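Side-chain contact in exodeoxyribonuclease III (Neisseria meningitidis, PDB 2JC4), which is a 3'-5' exonuclease of the AP/ExoA family of DNA repair enzymes and probably cuts double-stranded DNA with the help of magnesium or manganese ions: residues D153-D158 / S187-H192. Residues are numbered along the deposited sequence; the frame is centred on the assembly and turned at random. Where two conformers were deposited one is given.
Sequences DADCYD and SLRQVH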
loop_
_atom_site.group_PDB
_atom_site.type_symbol
_atom_site.label_atom_id
_atom_site.label_comp_id
_atom_site.label_asym_id
_atom_site.label_seq_id
_atom_site.Cartn_x
_atom_site.Cartn_y
_atom_site.Cartn_z
ATOM N N ASP A 153 -18.889 1.905 2.339
ATOM C CA ASP A 153 -19.410 2.686 1.181
ATOM C C ASP A 153 -18.914 4.137 1.078
ATOM O O ASP A 153 -18.855 4.694 -0.004
ATOM C CB ASP A 153 -20.941 2.593 1.082
ATOM C CG ASP A 153 -21.413 1.309 0.375
ATOM O OD1 ASP A 153 -20.622 0.620 -0.329
ATOM O OD2 ASP A 153 -22.604 1.027 0.500
ATOM N N ALA A 154 -18.498 4.739 2.186
ATOM C CA ALA A 154 -17.857 6.064 2.116
ATOM C C ALA A 154 -16.561 6.054 1.271
ATOM O O ALA A 154 -16.068 7.115 0.866
ATOM C CB ALA A 154 -17.582 6.599 3.519
ATOM N N ASP A 155 -16.032 4.856 1.009
ATOM C CA ASP A 155 -14.764 4.629 0.283
ATOM C C ASP A 155 -14.972 4.291 -1.194
ATOM O O ASP A 155 -14.026 4.050 -1.911
ATOM C CB ASP A 155 -13.998 3.482 0.965
ATOM C CG ASP A 155 -13.754 3.780 2.434
ATOM O OD1 ASP A 155 -13.393 4.942 2.739
ATOM O OD2 ASP A 155 -13.908 2.891 3.285
ATOM N N CYS A 156 -16.230 4.215 -1.636
ATOM C CA CYS A 156 -16.561 3.963 -3.059
ATOM C C CYS A 156 -17.499 5.079 -3.549
ATOM O O CYS A 156 -18.608 5.190 -3.030
ATOM C CB CYS A 156 -17.239 2.594 -3.202
ATOM S SG CYS A 156 -16.278 1.173 -2.592
ATOM N N TYR A 157 -17.056 5.913 -4.505
ATOM C CA TYR A 157 -17.890 7.043 -5.016
ATOM C C TYR A 157 -19.158 6.433 -5.602
ATOM O O TYR A 157 -19.129 5.339 -6.181
ATOM C CB TYR A 157 -17.159 7.937 -6.054
ATOM C CG TYR A 157 -17.077 7.304 -7.393
ATOM C CD1 TYR A 157 -18.101 7.485 -8.332
ATOM C CD2 TYR A 157 -16.015 6.449 -7.715
ATOM C CE1 TYR A 157 -18.058 6.867 -9.561
ATOM C CE2 TYR A 157 -15.963 5.831 -8.941
ATOM C CZ TYR A 157 -16.987 6.048 -9.863
ATOM O OH TYR A 157 -16.944 5.415 -11.085
ATOM N N ASP A 158 -20.284 7.102 -5.477
ATOM C CA ASP A 158 -21.520 6.500 -6.040
ATOM C C ASP A 158 -21.647 4.979 -5.656
ATOM O O ASP A 158 -21.609 4.114 -6.517
ATOM C CB ASP A 158 -21.566 6.731 -7.576
ATOM C CG ASP A 158 -21.666 8.256 -7.981
ATOM O OD1 ASP A 158 -22.211 9.099 -7.208
ATOM O OD2 ASP A 158 -21.218 8.614 -9.096
ATOM N N SER A 187 -5.581 3.296 10.079
ATOM C CA SER A 187 -5.102 4.587 10.606
ATOM C C SER A 187 -5.878 5.803 10.105
ATOM O O SER A 187 -6.216 6.698 10.890
ATOM C CB SER A 187 -3.608 4.790 10.402
ATOM O OG SER A 187 -3.258 5.004 9.052
ATOM N N LEU A 188 -6.162 5.850 8.803
ATOM C CA LEU A 188 -6.848 7.025 8.252
ATOM C C LEU A 188 -8.197 7.256 8.972
ATOM O O LEU A 188 -8.560 8.409 9.275
ATOM C CB LEU A 188 -7.052 6.859 6.742
ATOM C CG LEU A 188 -7.594 8.100 6.011
ATOM C CD1 LEU A 188 -6.944 8.257 4.608
ATOM C CD2 LEU A 188 -9.103 8.056 5.947
ATOM N N ARG A 189 -8.926 6.177 9.270
ATOM C CA ARG A 189 -10.245 6.315 9.916
ATOM C C ARG A 189 -10.162 6.592 11.422
ATOM O O ARG A 189 -11.110 7.115 12.025
ATOM C CB ARG A 189 -11.150 5.109 9.621
ATOM C CG ARG A 189 -11.702 5.051 8.192
ATOM C CD ARG A 189 -12.573 6.251 7.906
ATOM N NE ARG A 189 -13.111 6.240 6.545
ATOM C CZ ARG A 189 -13.459 7.328 5.862
ATOM N NH1 ARG A 189 -13.261 8.535 6.399
ATOM N NH2 ARG A 189 -13.949 7.224 4.610
ATOM N N GLN A 190 -9.029 6.272 12.041
ATOM C CA GLN A 190 -8.815 6.745 13.416
ATOM C C GLN A 190 -8.760 8.293 13.448
ATOM O O GLN A 190 -9.422 8.916 14.262
ATOM C CB GLN A 190 -7.553 6.150 14.034
ATOM C CG GLN A 190 -7.190 6.828 15.378
ATOM C CD GLN A 190 -6.108 6.091 16.129
ATOM O OE1 GLN A 190 -6.113 4.856 16.192
ATOM N NE2 GLN A 190 -5.166 6.844 16.711
ATOM N N VAL A 191 -7.993 8.892 12.543
ATOM C CA VAL A 191 -7.807 10.356 12.444
ATOM C C VAL A 191 -9.029 11.076 11.839
ATOM O O VAL A 191 -9.393 12.191 12.261
ATOM C CB VAL A 191 -6.500 10.720 11.623
ATOM C CG1 VAL A 191 -6.346 12.227 11.425
ATOM C CG2 VAL A 191 -5.256 10.184 12.309
ATOM N N HIS A 192 -9.634 10.451 10.824
ATOM C CA HIS A 192 -10.667 11.065 10.009
ATOM C C HIS A 192 -11.825 10.074 9.892
ATOM O O HIS A 192 -12.004 9.447 8.841
ATOM C CB HIS A 192 -10.146 11.340 8.592
ATOM C CG HIS A 192 -8.931 12.209 8.542
ATOM N ND1 HIS A 192 -8.952 13.538 8.910
ATOM C CD2 HIS A 192 -7.679 11.963 8.089
ATOM C CE1 HIS A 192 -7.757 14.065 8.713
ATOM N NE2 HIS A 192 -6.967 13.134 8.207
HETATM O O HOH W 1 -14.386 3.837 5.848
#
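Asp155 and Arg189 meet in a salt bridge, with Arg189 NH2 donating to Asp155 OD1 at 3.0 Å. The bond is somewhat bent, 148° at the hydrogen. NH2 reaches OD1 from the syn side but tilted out of the carboxylate plane, although the carboxylate and guanidinium planes are nearly coplanar, 24° apart. A water completes the pairing. It accepts from Arg189 NE and donates to Asp155 OD2, each at 2.8 Å, so both carboxylate oxygens are tied to the arginine, one directly and one through water. Ala154 CB packs obliquely against the same group, 3.8 Å from Arg189 NH2.

The arginine chain bends at chi2 (-62°) and then runs extended toward the aspartate. Arg189 NH1 turns back to its own segment and donates to His192 O at 2.9 Å, in the guanidinium plane. NH2 also hydrogen-bonds to Gly195 O. Together with the bond to OD1 they hold the guanidinium against rotation. Buried Asp155 is gripped more firmly by Arg215, whose NE makes a second salt bridge to OD1, probably favouring the charged carboxylate, while Ala152 N hydrogen-bonds to OD2.

The fold is the DNase I-like two-sheet sandwich. Asp155 lies about 10 Å, side chain to side chain, from Asp217, predicted to matter for catalysis. The contact ties the 3-10 turn 153-155, between strand 141-144 and helix 170-180, to helix 187-191, which follows edge strand 185-186 and touches strand 229-234 of the other sheet.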